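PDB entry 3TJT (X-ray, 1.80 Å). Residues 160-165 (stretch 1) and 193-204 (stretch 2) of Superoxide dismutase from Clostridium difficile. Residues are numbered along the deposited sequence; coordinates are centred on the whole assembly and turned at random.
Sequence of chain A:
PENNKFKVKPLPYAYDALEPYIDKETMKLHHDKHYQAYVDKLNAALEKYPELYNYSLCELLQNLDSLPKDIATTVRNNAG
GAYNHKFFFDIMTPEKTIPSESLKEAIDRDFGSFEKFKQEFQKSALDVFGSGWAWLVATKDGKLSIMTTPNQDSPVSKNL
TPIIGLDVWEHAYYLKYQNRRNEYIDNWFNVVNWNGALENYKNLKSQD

Stretch 1 (160-165) LTPIIG
Stretch 2, residues 193-204: NWNGALENYKNL

Stretch 1 is a short extended segment that bends, and stretch 2 is mainly a helix that packs against the bend. Residues T161 and P162 are strand, with phi/psi of -103/121 and -70/133. The chain turns a corner at I163 (-106/-56) and I164 (-129/163). G165 (-157/147) is extended again and out of reach of the helix. The helix includes W194 to K202, with phi -58 to -72; psi is near -40 from N195 to Y201, but -27 at W194 and -25 at K202. N193 caps its start: chi1 is t, and G196 N donates to N193 OD1 at 3.0 Å. A197 N to N193 O, at 2.9 Å, begins the i to i+4 ladder.

The closest CA pair in the register is I163 CA to A197 CA, 5.3 Å. T161 CA lies 7.9 Å from L204 CA. The strand end of stretch 1 therefore lies by the C-terminal end of stretch 2, while I164 reaches back to W194. About 375 Å² is buried, both sides summed.

Small A197 leaves room for the bend to come close. Its CB lies 3.5 Å from I164 CG2 and 4.1 Å from I163 CG2, so two isoleucine methyls meet one alanine methyl. I163 CG2 also lies 3.6 Å from A197 O.

From A197 the CD1 ends of the two isoleucines diverge, I163 toward Y201 and I164 toward W194. I163 has chi1 m and chi2 m (-56°, -54°). Its CD1 fits beside the helix backbone, 3.8 Å from Y201 CA, and meets the edge of the Y201 ring near its plane, 4.0 Å from Y201 CD1. Y201 holds chi1 t and chi2 66°. I164 has chi1 p and chi2 t. Its CD1 lies 4.0 Å from W194 CH2, in an oblique approach to the ring. W194 CA-to-CB points away from stretch 1, but with chi1 m and chi2 107° the indole comes back to meet this methyl. These contacts are apolar.

N200 supplies the one hydrogen bond between the stretches. Its CA-to-CB bond points toward stretch 1, with chi1 m and chi2 -17°. N200 ND2 donates to I163 O at 3.0 Å and 167°, nearly straight. The amide thus satisfies a carbonyl at the corner. The N200 side chain fills this corner: its CB lies 3.9 Å from P162 O and 4.2 Å from I163 CD1.

At the more open end, the T161 CA-to-CB bond points toward stretch 2; chi1 is m. L204 (m, t) brings its side-chain end nearer, and its CD2 lies 3.5 Å from T161 OG1. This is a van der Waals contact.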

# COMPACT_ATOMS: atom_id res chain seq x y z
N LEU A 160 8.09 -17.09 -12.92
CA LEU A 160 9.35 -16.36 -12.92
C LEU A 160 10.03 -16.56 -11.57
O LEU A 160 9.37 -16.62 -10.54
CB LEU A 160 9.10 -14.87 -13.19
CG LEU A 160 8.55 -14.53 -14.58
CD1 LEU A 160 8.02 -13.11 -14.64
CD2 LEU A 160 9.61 -14.78 -15.65
N THR A 161 11.35 -16.69 -11.58
CA THR A 161 12.07 -17.02 -10.36
C THR A 161 12.74 -15.78 -9.80
O THR A 161 13.56 -15.16 -10.48
CB THR A 161 13.14 -18.09 -10.64
OG1 THR A 161 12.50 -19.29 -11.09
CG2 THR A 161 13.94 -18.40 -9.38
N PRO A 162 12.40 -15.40 -8.56
CA PRO A 162 12.98 -14.19 -7.96
C PRO A 162 14.45 -14.39 -7.65
O PRO A 162 14.83 -15.41 -7.07
CB PRO A 162 12.20 -14.02 -6.65
CG PRO A 162 11.05 -14.95 -6.72
CD PRO A 162 11.42 -16.04 -7.67
N ILE A 163 15.27 -13.41 -8.03
CA ILE A 163 16.71 -13.44 -7.79
C ILE A 163 17.07 -12.47 -6.67
O ILE A 163 17.68 -12.85 -5.68
CB ILE A 163 17.48 -13.09 -9.08
CG1 ILE A 163 17.06 -14.05 -10.21
CG2 ILE A 163 19.00 -13.16 -8.84
CD1 ILE A 163 17.22 -15.52 -9.85
N ILE A 164 16.69 -11.20 -6.83
CA ILE A 164 16.59 -10.30 -5.67
C ILE A 164 15.21 -9.62 -5.69
O ILE A 164 14.52 -9.62 -6.71
CB ILE A 164 17.71 -9.22 -5.62
CG1 ILE A 164 17.49 -8.12 -6.66
CG2 ILE A 164 19.11 -9.88 -5.75
CD1 ILE A 164 18.47 -6.94 -6.55
N GLY A 165 14.81 -9.05 -4.57
CA GLY A 165 13.53 -8.36 -4.51
C GLY A 165 13.53 -7.35 -3.38
O GLY A 165 14.17 -7.59 -2.36
N ASN A 193 22.37 -9.11 -0.56
CA ASN A 193 23.24 -10.28 -0.45
C ASN A 193 23.45 -10.91 -1.82
O ASN A 193 22.67 -11.77 -2.26
CB ASN A 193 22.65 -11.30 0.53
CG ASN A 193 23.55 -12.52 0.72
OD1 ASN A 193 24.57 -12.66 0.05
ND2 ASN A 193 23.17 -13.40 1.63
N TRP A 194 24.51 -10.50 -2.51
CA TRP A 194 24.76 -10.97 -3.87
C TRP A 194 25.14 -12.45 -3.92
O TRP A 194 24.91 -13.11 -4.93
CB TRP A 194 25.80 -10.09 -4.58
CG TRP A 194 25.21 -8.77 -4.95
CD1 TRP A 194 25.45 -7.56 -4.37
CD2 TRP A 194 24.20 -8.55 -5.95
NE1 TRP A 194 24.67 -6.59 -4.97
CE2 TRP A 194 23.90 -7.17 -5.94
CE3 TRP A 194 23.54 -9.39 -6.85
CZ2 TRP A 194 22.95 -6.61 -6.80
CZ3 TRP A 194 22.60 -8.82 -7.71
CH2 TRP A 194 22.32 -7.45 -7.68
N ASN A 195 25.70 -12.97 -2.84
CA ASN A 195 25.98 -14.41 -2.78
C ASN A 195 24.69 -15.22 -2.71
O ASN A 195 24.57 -16.26 -3.36
CB ASN A 195 26.90 -14.75 -1.60
CG ASN A 195 28.23 -14.03 -1.69
OD1 ASN A 195 28.68 -13.66 -2.77
ND2 ASN A 195 28.86 -13.80 -0.54
N GLY A 196 23.73 -14.72 -1.95
CA GLY A 196 22.41 -15.34 -1.89
C GLY A 196 21.72 -15.23 -3.24
O GLY A 196 21.08 -16.19 -3.70
N ALA A 197 21.85 -14.07 -3.88
CA ALA A 197 21.28 -13.87 -5.20
C ALA A 197 21.87 -14.87 -6.20
O ALA A 197 21.14 -15.44 -7.02
CB ALA A 197 21.53 -12.45 -5.68
N LEU A 198 23.18 -15.09 -6.12
CA LEU A 198 23.84 -16.06 -6.99
C LEU A 198 23.27 -17.46 -6.77
O LEU A 198 23.03 -18.20 -7.73
CB LEU A 198 25.35 -16.07 -6.74
CG LEU A 198 26.16 -17.11 -7.53
CD1 LEU A 198 26.01 -16.90 -9.02
CD2 LEU A 198 27.62 -17.04 -7.13
N GLU A 199 23.04 -17.83 -5.51
CA GLU A 199 22.47 -19.14 -5.21
C GLU A 199 21.05 -19.25 -5.76
O GLU A 199 20.66 -20.29 -6.29
CB GLU A 199 22.49 -19.44 -3.71
CG GLU A 199 23.90 -19.69 -3.17
CD GLU A 199 24.71 -20.67 -4.03
OE1 GLU A 199 24.33 -21.86 -4.11
OE2 GLU A 199 25.74 -20.25 -4.62
N ASN A 200 20.28 -18.17 -5.65
CA ASN A 200 18.96 -18.14 -6.26
C ASN A 200 19.01 -18.38 -7.76
O ASN A 200 18.17 -19.08 -8.32
CB ASN A 200 18.27 -16.79 -5.97
CG ASN A 200 17.89 -16.63 -4.51
OD1 ASN A 200 17.83 -17.61 -3.76
ND2 ASN A 200 17.61 -15.40 -4.10
N TYR A 201 20.00 -17.79 -8.42
CA TYR A 201 20.14 -17.91 -9.86
C TYR A 201 20.61 -19.32 -10.23
O TYR A 201 20.15 -19.89 -11.22
CB TYR A 201 21.11 -16.86 -10.40
CG TYR A 201 21.15 -16.77 -11.91
CD1 TYR A 201 20.04 -16.34 -12.62
CD2 TYR A 201 22.29 -17.11 -12.62
CE1 TYR A 201 20.07 -16.24 -13.99
CE2 TYR A 201 22.33 -17.02 -14.00
CZ TYR A 201 21.22 -16.59 -14.68
OH TYR A 201 21.24 -16.49 -16.05
N LYS A 202 21.52 -19.87 -9.44
CA LYS A 202 22.04 -21.21 -9.71
C LYS A 202 20.98 -22.29 -9.53
O LYS A 202 21.09 -23.36 -10.12
CB LYS A 202 23.23 -21.53 -8.82
CG LYS A 202 24.51 -20.82 -9.21
CD LYS A 202 25.63 -21.26 -8.27
CE LYS A 202 26.97 -20.72 -8.71
NZ LYS A 202 28.04 -21.10 -7.74
N ASN A 203 19.98 -22.01 -8.70
CA ASN A 203 18.98 -23.02 -8.37
C ASN A 203 17.97 -23.29 -9.47
O ASN A 203 17.14 -24.19 -9.35
CB ASN A 203 18.27 -22.69 -7.05
CG ASN A 203 19.08 -23.13 -5.85
OD1 ASN A 203 19.77 -24.15 -5.89
ND2 ASN A 203 19.00 -22.36 -4.77
N LEU A 204 18.04 -22.51 -10.54
CA LEU A 204 17.25 -22.79 -11.73
C LEU A 204 17.63 -24.16 -12.27
O LEU A 204 18.82 -24.49 -12.36
CB LEU A 204 17.52 -21.74 -12.80
CG LEU A 204 16.94 -20.35 -12.55
CD1 LEU A 204 17.46 -19.39 -13.59
CD2 LEU A 204 15.42 -20.43 -12.58